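Local coordinates for malonyl CoA-acyl carrier protein transacylase (Staphylococcus aureus, PDB 3IM9) that catalyses transfer of the malonyl group from malonyl-CoA to holo-acyl carrier protein, a step that supplies bacterial fatty acid synthesis, at residues 65-68 against 69-73; 166-169 against 170-174; 237-240 against 241-245; 267-270 against 271-275. All coordinates share one frame; numbering follows the deposited sequence.

Interaction 1: residues 65-68 against 69-73; sequences GETE and NTQPA. With ACT (acetate ion), chain C.
One turn apart at the start of helix 67-84, T67 and Q71 lie side by side and join their ends: Q71 NE2 gives a nearly straight hydrogen bond to T67 OG1 (2.9 Å, 170° at the hydrogen), with the hydroxyl oxygen in the plane of the amide. T67 holds OG1 anti to its own nitrogen (chi1 -160°), which places the oxygen beside the Q71 amide. Both polar ends have second partners, T67 OG1 in Q19 and Q71 OE1 in R122, a residue of the calcium site; the side chain of Q71 is about 6 Å from that of S97, the probable nucleophile. Before this pair stands E66, the N-cap residue, whose carbonyl oxygen accepts from N69 N at 2.8 Å and from T70 N at 3.0 Å, the two donors arriving from opposite faces of its plane. T67 N donates to an oxygen of an acetate ion at 2.7 Å; the acetate, probably from crystallisation, is also bound by S203 N. A water bridges E66 OE1 (2.7 Å) and N69 ND2 (2.9 Å). N69 ND2 bonds K63 O as well, while N69 OD1 and E68 O both receive R120 NH1. P72, its nitrogen unbonded to the preceding turn, sits at the helix kink and packs on V116 of helix 112-128, which E68 and Q71 also touch, whereas A73 meets I52 and M56 of helix 52-57.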
loop_
_atom_site.group_PDB
_atom_site.type_symbol
_atom_site.label_atom_id
_atom_site.label_comp_id
_atom_site.label_asym_id
_atom_site.label_seq_id
_atom_site.Cartn_x
_atom_site.Cartn_y
_atom_site.Cartn_z
ATOM N N GLY A 65 -12.488 7.248 -4.584
ATOM C CA GLY A 65 -11.135 7.780 -4.322
ATOM C C GLY A 65 -10.975 8.498 -3.003
ATOM O O GLY A 65 -9.831 8.957 -2.755
ATOM N N GLU A 66 -12.004 8.547 -2.148
ATOM C CA GLU A 66 -11.857 9.129 -0.804
ATOM C C GLU A 66 -11.379 7.967 0.054
ATOM O O GLU A 66 -12.072 6.934 0.160
ATOM C CB GLU A 66 -13.203 9.685 -0.308
ATOM C CG GLU A 66 -13.686 10.788 -1.304
ATOM C CD GLU A 66 -15.108 11.265 -1.123
ATOM O OE1 GLU A 66 -15.711 10.933 -0.102
ATOM O OE2 GLU A 66 -15.656 11.999 -2.010
ATOM N N THR A 67 -10.206 8.135 0.668
ATOM C CA THR A 67 -9.448 7.003 1.310
ATOM C C THR A 67 -10.245 6.205 2.345
ATOM O O THR A 67 -9.987 4.985 2.471
ATOM C CB THR A 67 -8.140 7.559 1.871
ATOM O OG1 THR A 67 -7.240 6.447 2.040
ATOM C CG2 THR A 67 -8.313 8.345 3.141
ATOM N N GLU A 68 -11.249 6.822 3.008
ATOM C CA GLU A 68 -12.083 6.038 3.977
ATOM C C GLU A 68 -12.841 4.911 3.246
ATOM O O GLU A 68 -13.182 3.861 3.858
ATOM C CB GLU A 68 -13.019 6.938 4.816
ATOM C CG GLU A 68 -14.010 7.745 4.023
ATOM C CD GLU A 68 -13.513 9.085 3.544
ATOM O OE1 GLU A 68 -14.389 9.968 3.505
ATOM O OE2 GLU A 68 -12.364 9.287 3.121
ATOM N N ASN A 69 -13.123 5.152 1.977
ATOM C CA ASN A 69 -13.734 4.144 1.077
ATOM C C ASN A 69 -12.728 3.354 0.278
ATOM O O ASN A 69 -12.870 2.126 0.125
ATOM C CB ASN A 69 -14.704 4.786 0.112
ATOM C CG ASN A 69 -15.676 5.709 0.825
ATOM O OD1 ASN A 69 -16.264 5.332 1.833
ATOM N ND2 ASN A 69 -15.862 6.953 0.286
ATOM N N THR A 70 -11.652 4.008 -0.200
ATOM C CA THR A 70 -10.737 3.303 -1.088
ATOM C C THR A 70 -10.018 2.209 -0.315
ATOM O O THR A 70 -9.694 1.160 -0.894
ATOM C CB THR A 70 -9.586 4.245 -1.565
ATOM O OG1 THR A 70 -10.124 5.598 -1.784
ATOM C CG2 THR A 70 -9.098 3.664 -2.893
ATOM N N GLN A 71 -9.686 2.463 0.947
ATOM C CA GLN A 71 -8.902 1.444 1.695
ATOM C C GLN A 71 -9.636 0.081 1.790
ATOM O O GLN A 71 -9.059 -0.938 1.412
ATOM C CB GLN A 71 -8.447 1.952 3.041
ATOM C CG GLN A 71 -7.392 3.094 2.876
ATOM C CD GLN A 71 -6.744 3.496 4.163
ATOM O OE1 GLN A 71 -6.455 2.650 5.038
ATOM N NE2 GLN A 71 -6.515 4.832 4.342
ATOM N N PRO A 72 -10.872 0.046 2.295
ATOM C CA PRO A 72 -11.558 -1.252 2.319
ATOM C C PRO A 72 -11.852 -1.736 0.910
ATOM O O PRO A 72 -11.827 -2.964 0.710
ATOM C CB PRO A 72 -12.907 -0.960 3.073
ATOM C CG PRO A 72 -13.042 0.562 3.040
ATOM C CD PRO A 72 -11.606 1.084 3.051
ATOM N N ALA A 73 -12.022 -0.839 -0.074
ATOM C CA ALA A 73 -12.228 -1.339 -1.448
ATOM C C ALA A 73 -11.018 -2.082 -1.997
ATOM O O ALA A 73 -11.146 -3.155 -2.582
ATOM C CB ALA A 73 -12.509 -0.083 -2.333
HETATM C C ACT C . -7.806 10.635 0.324
HETATM O O ACT C . -9.008 10.600 0.550
HETATM O OXT ACT C . -7.160 11.261 1.212
HETATM C CH3 ACT C . -7.158 10.007 -0.856
HETATM O O HOH W 1 -17.029 9.272 1.519
#

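Interaction 2: residues 166-169 against 170-174; sequences NINC and PGQIV
Strands 162-169 and 172-176 form a beta hairpin, with C169 and Q172 flanking a type II turn over P170 and G171. C169 O receives Q172 N at 2.9 Å, the donor standing well above the carbonyl plane. G171 takes the positive phi (86°) expected at the third position of a type II turn. C169 carries SG between its nitrogen and carbonyl carbon (chi1 67°), which sets the sulfur alongside Q172 CB at 3.7 Å. Next to the turn the register slips by one residue: the two residues N168 and C169 lie opposite the single residue Q172, a classic beta bulge, and Q172 O takes N168 N almost end-on at 3.2 Å and, weakly, C169 N. The hairpin forms two neighbouring strands of the five-stranded mixed sheet, and beyond the bulge the pairing is regular. There N166 and V174 make a hydrogen-bonded antiparallel pair, V174 N to N166 O at 2.9 Å, and their side chains lie side by side with the CB atoms 3.7 Å apart. Between that pair and the bulge, I167 and I173 make a non-hydrogen-bonded pair on the other face; I167 CG2 meets I173 CD1 at 3.9 Å, and I167 packs on F145 and I173 on V148, both of helix 145-155. On the face of N166 and V174, N166 touches H96 and H207, the latter a probable active-site histidine, and C169 and Q172 rest on L290 of helix 286-294.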
loop_
_atom_site.group_PDB
_atom_site.type_symbol
_atom_site.label_atom_id
_atom_site.label_comp_id
_atom_site.label_asym_id
_atom_site.label_seq_id
_atom_site.Cartn_x
_atom_site.Cartn_y
_atom_site.Cartn_z
ATOM N N ASN A 166 6.645 8.489 0.591
ATOM C CA ASN A 166 6.560 7.214 -0.078
ATOM C C ASN A 166 7.795 7.151 -0.948
ATOM O O ASN A 166 7.969 7.914 -1.889
ATOM C CB ASN A 166 5.270 7.049 -0.967
ATOM C CG ASN A 166 3.960 7.163 -0.274
ATOM O OD1 ASN A 166 2.923 7.374 -0.997
ATOM N ND2 ASN A 166 3.864 6.956 0.961
ATOM N N ILE A 167 8.708 6.240 -0.620
ATOM C CA ILE A 167 9.980 6.078 -1.313
ATOM C C ILE A 167 9.776 4.923 -2.318
ATOM O O ILE A 167 9.863 3.781 -1.963
ATOM C CB ILE A 167 11.092 5.694 -0.303
ATOM C CG1 ILE A 167 11.145 6.687 0.901
ATOM C CG2 ILE A 167 12.403 5.717 -1.034
ATOM C CD1 ILE A 167 11.245 8.108 0.619
ATOM N N ASN A 168 9.347 5.286 -3.500
ATOM C CA ASN A 168 8.730 4.327 -4.451
ATOM C C ASN A 168 9.681 3.667 -5.409
ATOM O O ASN A 168 9.642 2.446 -5.529
ATOM C CB ASN A 168 7.554 5.006 -5.191
ATOM C CG ASN A 168 6.381 5.290 -4.250
ATOM O OD1 ASN A 168 6.323 4.769 -3.136
ATOM N ND2 ASN A 168 5.408 6.063 -4.749
ATOM N N CYS A 169 10.450 4.444 -6.157
ATOM C CA CYS A 169 11.459 3.872 -7.076
ATOM C C CYS A 169 12.418 4.995 -7.389
ATOM O O CYS A 169 12.180 6.144 -7.051
ATOM C CB CYS A 169 10.818 3.298 -8.346
ATOM S SG CYS A 169 10.045 4.511 -9.445
ATOM N N PRO A 170 13.555 4.699 -7.976
ATOM C CA PRO A 170 14.433 5.793 -8.418
ATOM C C PRO A 170 13.678 6.761 -9.262
ATOM O O PRO A 170 12.987 6.365 -10.265
ATOM C CB PRO A 170 15.465 5.038 -9.288
ATOM C CG PRO A 170 15.572 3.716 -8.624
ATOM C CD PRO A 170 14.069 3.353 -8.353
ATOM N N GLY A 171 13.717 8.055 -8.858
ATOM C CA GLY A 171 12.999 9.112 -9.597
ATOM C C GLY A 171 11.548 9.298 -9.216
ATOM O O GLY A 171 10.858 10.005 -9.868
ATOM N N GLN A 172 11.063 8.547 -8.187
ATOM C CA GLN A 172 9.676 8.823 -7.773
ATOM C C GLN A 172 9.641 8.772 -6.239
ATOM O O GLN A 172 9.670 7.706 -5.620
ATOM C CB GLN A 172 8.720 7.802 -8.350
ATOM C CG GLN A 172 7.235 8.129 -7.896
ATOM C CD GLN A 172 6.266 7.090 -8.390
ATOM O OE1 GLN A 172 6.211 6.784 -9.641
ATOM N NE2 GLN A 172 5.467 6.600 -7.525
ATOM N N ILE A 173 9.571 9.966 -5.601
ATOM C CA ILE A 173 9.540 10.119 -4.137
ATOM C C ILE A 173 8.353 11.001 -3.842
ATOM O O ILE A 173 8.322 12.131 -4.296
ATOM C CB ILE A 173 10.849 10.778 -3.568
ATOM C CG1 ILE A 173 12.138 9.968 -3.993
ATOM C CG2 ILE A 173 10.733 10.892 -2.036
ATOM C CD1 ILE A 173 12.152 8.533 -3.661
ATOM N N VAL A 174 7.380 10.469 -3.078
ATOM C CA VAL A 174 6.277 11.329 -2.664
ATOM C C VAL A 174 6.657 11.933 -1.359
ATOM O O VAL A 174 7.135 11.244 -0.488
ATOM C CB VAL A 174 4.985 10.451 -2.500
ATOM C CG1 VAL A 174 3.783 11.374 -2.149
ATOM C CG2 VAL A 174 4.626 9.697 -3.785
#

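Interaction 3: residues 237-240 against 241-245; sequences NVNA and QGETD
N239 has CG between its backbone nitrogen and carbonyl carbon (chi1 67°), while E243 folds back at CG (chi2 -72°) from a first torsion that leaves CG beside the nitrogen; together these turns carry the asparagine amide to the carboxylate across the bend of the chain. N239 ND2 donates to E243 OE2 at 2.8 Å, moderately bent at 141°. The carboxylate oxygen lies in the plane of the amide and is approached on its anti lone pair, the one directed away from its sister oxygen. Amide and carboxylate are nearly coplanar, so the pair meets as two flat groups at their rims, and neither is stacked on the other. The oxygen of the same amide, N239 OD1, receives a weak bond from Q241 N at 3.4 Å. This is the connection between strands 234-235 and 242-243, which form a small two-stranded antiparallel sheet, and E243 pairs through its backbone with V234. A240 turns the chain with a positive phi, and its side chain rests on N265 and S266 of helix 263-272. Q241 leaves the bend extended, CG passing A240 O at 3.3 Å, and its side chain touches W269 of the same helix. The side chain of E243 touches V248 and I249 of helix 246-256, at whose start D245 is the N-cap, its OD1 accepting from V248 N.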
loop_
_atom_site.group_PDB
_atom_site.type_symbol
_atom_site.label_atom_id
_atom_site.label_comp_id
_atom_site.label_asym_id
_atom_site.label_seq_id
_atom_site.Cartn_x
_atom_site.Cartn_y
_atom_site.Cartn_z
ATOM N N ASN A 237 6.539 -1.828 5.730
ATOM C CA ASN A 237 6.889 -0.553 5.153
ATOM C C ASN A 237 7.800 0.299 6.044
ATOM O O ASN A 237 8.561 1.113 5.516
ATOM C CB ASN A 237 5.587 0.263 4.906
ATOM C CG ASN A 237 4.761 -0.196 3.736
ATOM O OD1 ASN A 237 5.156 -1.044 2.876
ATOM N ND2 ASN A 237 3.575 0.352 3.712
ATOM N N VAL A 238 7.642 0.174 7.370
ATOM C CA VAL A 238 8.357 1.103 8.329
ATOM C C VAL A 238 9.847 0.798 8.268
ATOM O O VAL A 238 10.652 1.707 8.286
ATOM C CB VAL A 238 7.813 0.983 9.774
ATOM C CG1 VAL A 238 6.469 1.467 9.878
ATOM C CG2 VAL A 238 7.769 -0.391 10.319
ATOM N N ASN A 239 10.212 -0.505 8.201
ATOM C CA ASN A 239 11.654 -0.893 8.392
ATOM C C ASN A 239 12.240 -1.715 7.294
ATOM O O ASN A 239 13.443 -1.998 7.308
ATOM C CB ASN A 239 11.783 -1.656 9.780
ATOM C CG ASN A 239 11.050 -3.025 9.780
ATOM O OD1 ASN A 239 10.279 -3.338 8.862
ATOM N ND2 ASN A 239 11.333 -3.905 10.804
ATOM N N ALA A 240 11.418 -2.057 6.280
ATOM C CA ALA A 240 11.921 -2.772 5.080
ATOM C C ALA A 240 12.574 -4.087 5.442
ATOM O O ALA A 240 13.558 -4.447 4.756
ATOM C CB ALA A 240 12.874 -1.871 4.212
ATOM N N GLN A 241 12.040 -4.799 6.409
ATOM C CA GLN A 241 12.576 -6.146 6.668
ATOM C C GLN A 241 11.427 -7.093 6.935
ATOM O O GLN A 241 10.334 -6.656 7.368
ATOM C CB GLN A 241 13.532 -6.133 7.882
ATOM C CG GLN A 241 14.755 -5.254 7.722
ATOM C CD GLN A 241 15.591 -5.228 9.014
ATOM O OE1 GLN A 241 16.715 -4.710 9.027
ATOM N NE2 GLN A 241 15.043 -5.753 10.085
ATOM N N GLY A 242 11.637 -8.394 6.669
ATOM C CA GLY A 242 10.612 -9.448 6.962
ATOM C C GLY A 242 10.336 -9.583 8.417
ATOM O O GLY A 242 11.270 -9.575 9.286
ATOM N N GLU A 243 9.060 -9.641 8.753
ATOM C CA GLU A 243 8.632 -9.771 10.174
ATOM C C GLU A 243 7.619 -10.897 10.236
ATOM O O GLU A 243 6.770 -11.035 9.347
ATOM C CB GLU A 243 8.039 -8.492 10.816
ATOM C CG GLU A 243 9.014 -7.303 10.765
ATOM C CD GLU A 243 10.175 -7.473 11.736
ATOM O OE1 GLU A 243 10.246 -8.515 12.493
ATOM O OE2 GLU A 243 11.005 -6.535 11.775
ATOM N N THR A 244 7.589 -11.666 11.326
ATOM C CA THR A 244 6.533 -12.691 11.540
ATOM C C THR A 244 5.869 -12.568 12.867
ATOM O O THR A 244 4.776 -13.105 13.079
ATOM C CB THR A 244 7.090 -14.160 11.371
ATOM O OG1 THR A 244 8.153 -14.299 12.312
ATOM C CG2 THR A 244 7.681 -14.364 9.971
ATOM N N ASP A 245 6.491 -11.866 13.807
ATOM C CA ASP A 245 5.907 -11.735 15.144
ATOM C C ASP A 245 4.616 -10.908 15.137
ATOM O O ASP A 245 4.572 -9.834 14.539
ATOM C CB ASP A 245 6.919 -11.119 16.113
ATOM C CG ASP A 245 6.523 -11.304 17.564
ATOM O OD1 ASP A 245 6.259 -10.290 18.244
ATOM O OD2 ASP A 245 6.476 -12.464 18.026
#

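Interaction 4: residues 267-270 against 271-275; sequences TEWL and IDQGV
W269 and Q273, one turn apart, pack by CH-pi contact: Q273 CG stands 3.8 Å from the centroid of the six-membered ring, 12° off its normal and so squarely over the face. W269 brings its indole there with CG anti to the nitrogen (chi1 -175°), while Q273 bends at chi2 (-35°), folding its amide end over the same face. L270 CD2 sits at the ring edge, in plane, and on its other flank meets V275 CG2 at 4.0 Å, the two side chains running alongside each other. T267 and I271 likewise point the same way, T267 CG2 to I271 CD1 at 3.9 Å, beside F278 of strand 275-281. The backbone closes through L270 O, which accepts V275 N (3.1 Å) and Q273 N (3.0 Å) from opposite faces of its plane, a bond from I271 N to T267 O preceding them. L270 and V275 both pack on F92 of strand 92-95. With positive phi at G274 and the paired bonds V275 N to L270 O and G274 N to I271 O (2.9 Å), helix 263-272 ends in a Schellman motif, from which the chain passes into strand 275-281 of the parallel sheet.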
loop_
_atom_site.group_PDB
_atom_site.type_symbol
_atom_site.label_atom_id
_atom_site.label_comp_id
_atom_site.label_asym_id
_atom_site.label_seq_id
_atom_site.Cartn_x
_atom_site.Cartn_y
_atom_site.Cartn_z
ATOM N N THR A 267 11.759 -3.787 -1.504
ATOM C CA THR A 267 11.977 -4.516 -2.718
ATOM C C THR A 267 13.410 -5.090 -2.736
ATOM O O THR A 267 13.605 -6.313 -3.068
ATOM C CB THR A 267 11.748 -3.639 -3.960
ATOM O OG1 THR A 267 10.367 -3.213 -3.940
ATOM C CG2 THR A 267 11.931 -4.449 -5.256
ATOM N N GLU A 268 14.362 -4.249 -2.372
ATOM C CA GLU A 268 15.802 -4.665 -2.399
ATOM C C GLU A 268 16.038 -5.785 -1.384
ATOM O O GLU A 268 16.761 -6.774 -1.700
ATOM C CB GLU A 268 16.676 -3.477 -2.152
ATOM C CG GLU A 268 16.614 -2.563 -3.411
ATOM C CD GLU A 268 17.517 -1.351 -3.329
ATOM O OE1 GLU A 268 17.790 -0.934 -2.186
ATOM O OE2 GLU A 268 17.806 -0.827 -4.462
ATOM N N TRP A 269 15.394 -5.741 -0.230
ATOM C CA TRP A 269 15.606 -6.747 0.820
ATOM C C TRP A 269 15.085 -8.054 0.297
ATOM O O TRP A 269 15.712 -9.107 0.485
ATOM C CB TRP A 269 14.890 -6.332 2.070
ATOM C CG TRP A 269 15.168 -7.258 3.235
ATOM C CD1 TRP A 269 16.168 -7.099 4.201
ATOM C CD2 TRP A 269 14.409 -8.413 3.632
ATOM N NE1 TRP A 269 16.059 -8.092 5.163
ATOM C CE2 TRP A 269 15.010 -8.927 4.834
ATOM C CE3 TRP A 269 13.301 -9.111 3.050
ATOM C CZ2 TRP A 269 14.504 -10.080 5.481
ATOM C CZ3 TRP A 269 12.788 -10.228 3.700
ATOM C CH2 TRP A 269 13.404 -10.702 4.902
ATOM N N LEU A 270 13.977 -8.026 -0.446
ATOM C CA LEU A 270 13.403 -9.246 -0.893
ATOM C C LEU A 270 14.246 -9.829 -1.963
ATOM O O LEU A 270 14.496 -11.074 -1.941
ATOM C CB LEU A 270 11.973 -8.945 -1.491
ATOM C CG LEU A 270 10.996 -8.894 -0.332
ATOM C CD1 LEU A 270 9.621 -8.325 -0.866
ATOM C CD2 LEU A 270 10.733 -10.236 0.321
ATOM N N ILE A 271 14.775 -9.001 -2.844
ATOM C CA ILE A 271 15.660 -9.518 -3.928
ATOM C C ILE A 271 16.965 -10.091 -3.287
ATOM O O ILE A 271 17.420 -11.191 -3.713
ATOM C CB ILE A 271 15.961 -8.410 -4.901
ATOM C CG1 ILE A 271 14.629 -8.010 -5.617
ATOM C CG2 ILE A 271 17.022 -8.879 -5.938
ATOM C CD1 ILE A 271 14.781 -6.807 -6.532
ATOM N N ASP A 272 17.451 -9.472 -2.243
ATOM C CA ASP A 272 18.619 -9.998 -1.557
ATOM C C ASP A 272 18.350 -11.323 -0.809
ATOM O O ASP A 272 19.282 -11.996 -0.449
ATOM C CB ASP A 272 19.108 -8.959 -0.590
ATOM C CG ASP A 272 19.760 -7.769 -1.262
ATOM O OD1 ASP A 272 19.993 -7.750 -2.458
ATOM O OD2 ASP A 272 20.013 -6.832 -0.520
ATOM N N GLN A 273 17.104 -11.695 -0.608
ATOM C CA GLN A 273 16.829 -13.019 -0.068
ATOM C C GLN A 273 16.574 -14.058 -1.134
ATOM O O GLN A 273 16.214 -15.259 -0.810
ATOM C CB GLN A 273 15.592 -13.035 0.793
ATOM C CG GLN A 273 15.544 -12.006 1.908
ATOM C CD GLN A 273 16.885 -11.680 2.581
ATOM O OE1 GLN A 273 17.318 -10.491 2.666
ATOM N NE2 GLN A 273 17.519 -12.695 3.099
ATOM N N GLY A 274 16.691 -13.653 -2.365
ATOM C CA GLY A 274 16.463 -14.570 -3.505
ATOM C C GLY A 274 15.084 -14.527 -4.160
ATOM O O GLY A 274 14.765 -15.386 -4.950
ATOM N N VAL A 275 14.275 -13.502 -3.805
ATOM C CA VAL A 275 13.078 -13.282 -4.603
ATOM C C VAL A 275 13.402 -12.823 -5.970
ATOM O O VAL A 275 14.023 -11.777 -6.164
ATOM C CB VAL A 275 12.118 -12.289 -3.893
ATOM C CG1 VAL A 275 10.856 -12.136 -4.762
ATOM C CG2 VAL A 275 11.727 -12.826 -2.565
#

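In the fold
Interaction 1 is the most buried, and it opens a helix where interaction 4 closes one: the former depends on polar side chains and partners such as R120 and R122, the latter on apolar packing and a glycine turn. Interactions 1 and 2 lie about 22 Å apart between centres yet both come near the probable active-site residues S97 and H207, from a helix start and from a sheet hairpin. Interactions 3 and 4 are away from these sites and are partly buried; they touch, G242 N lying 3.4 Å from W269 CH2, so that the loop of 237-245 packs against helix 263-272. Only interaction 2, also partly buried, is chiefly strand pairing.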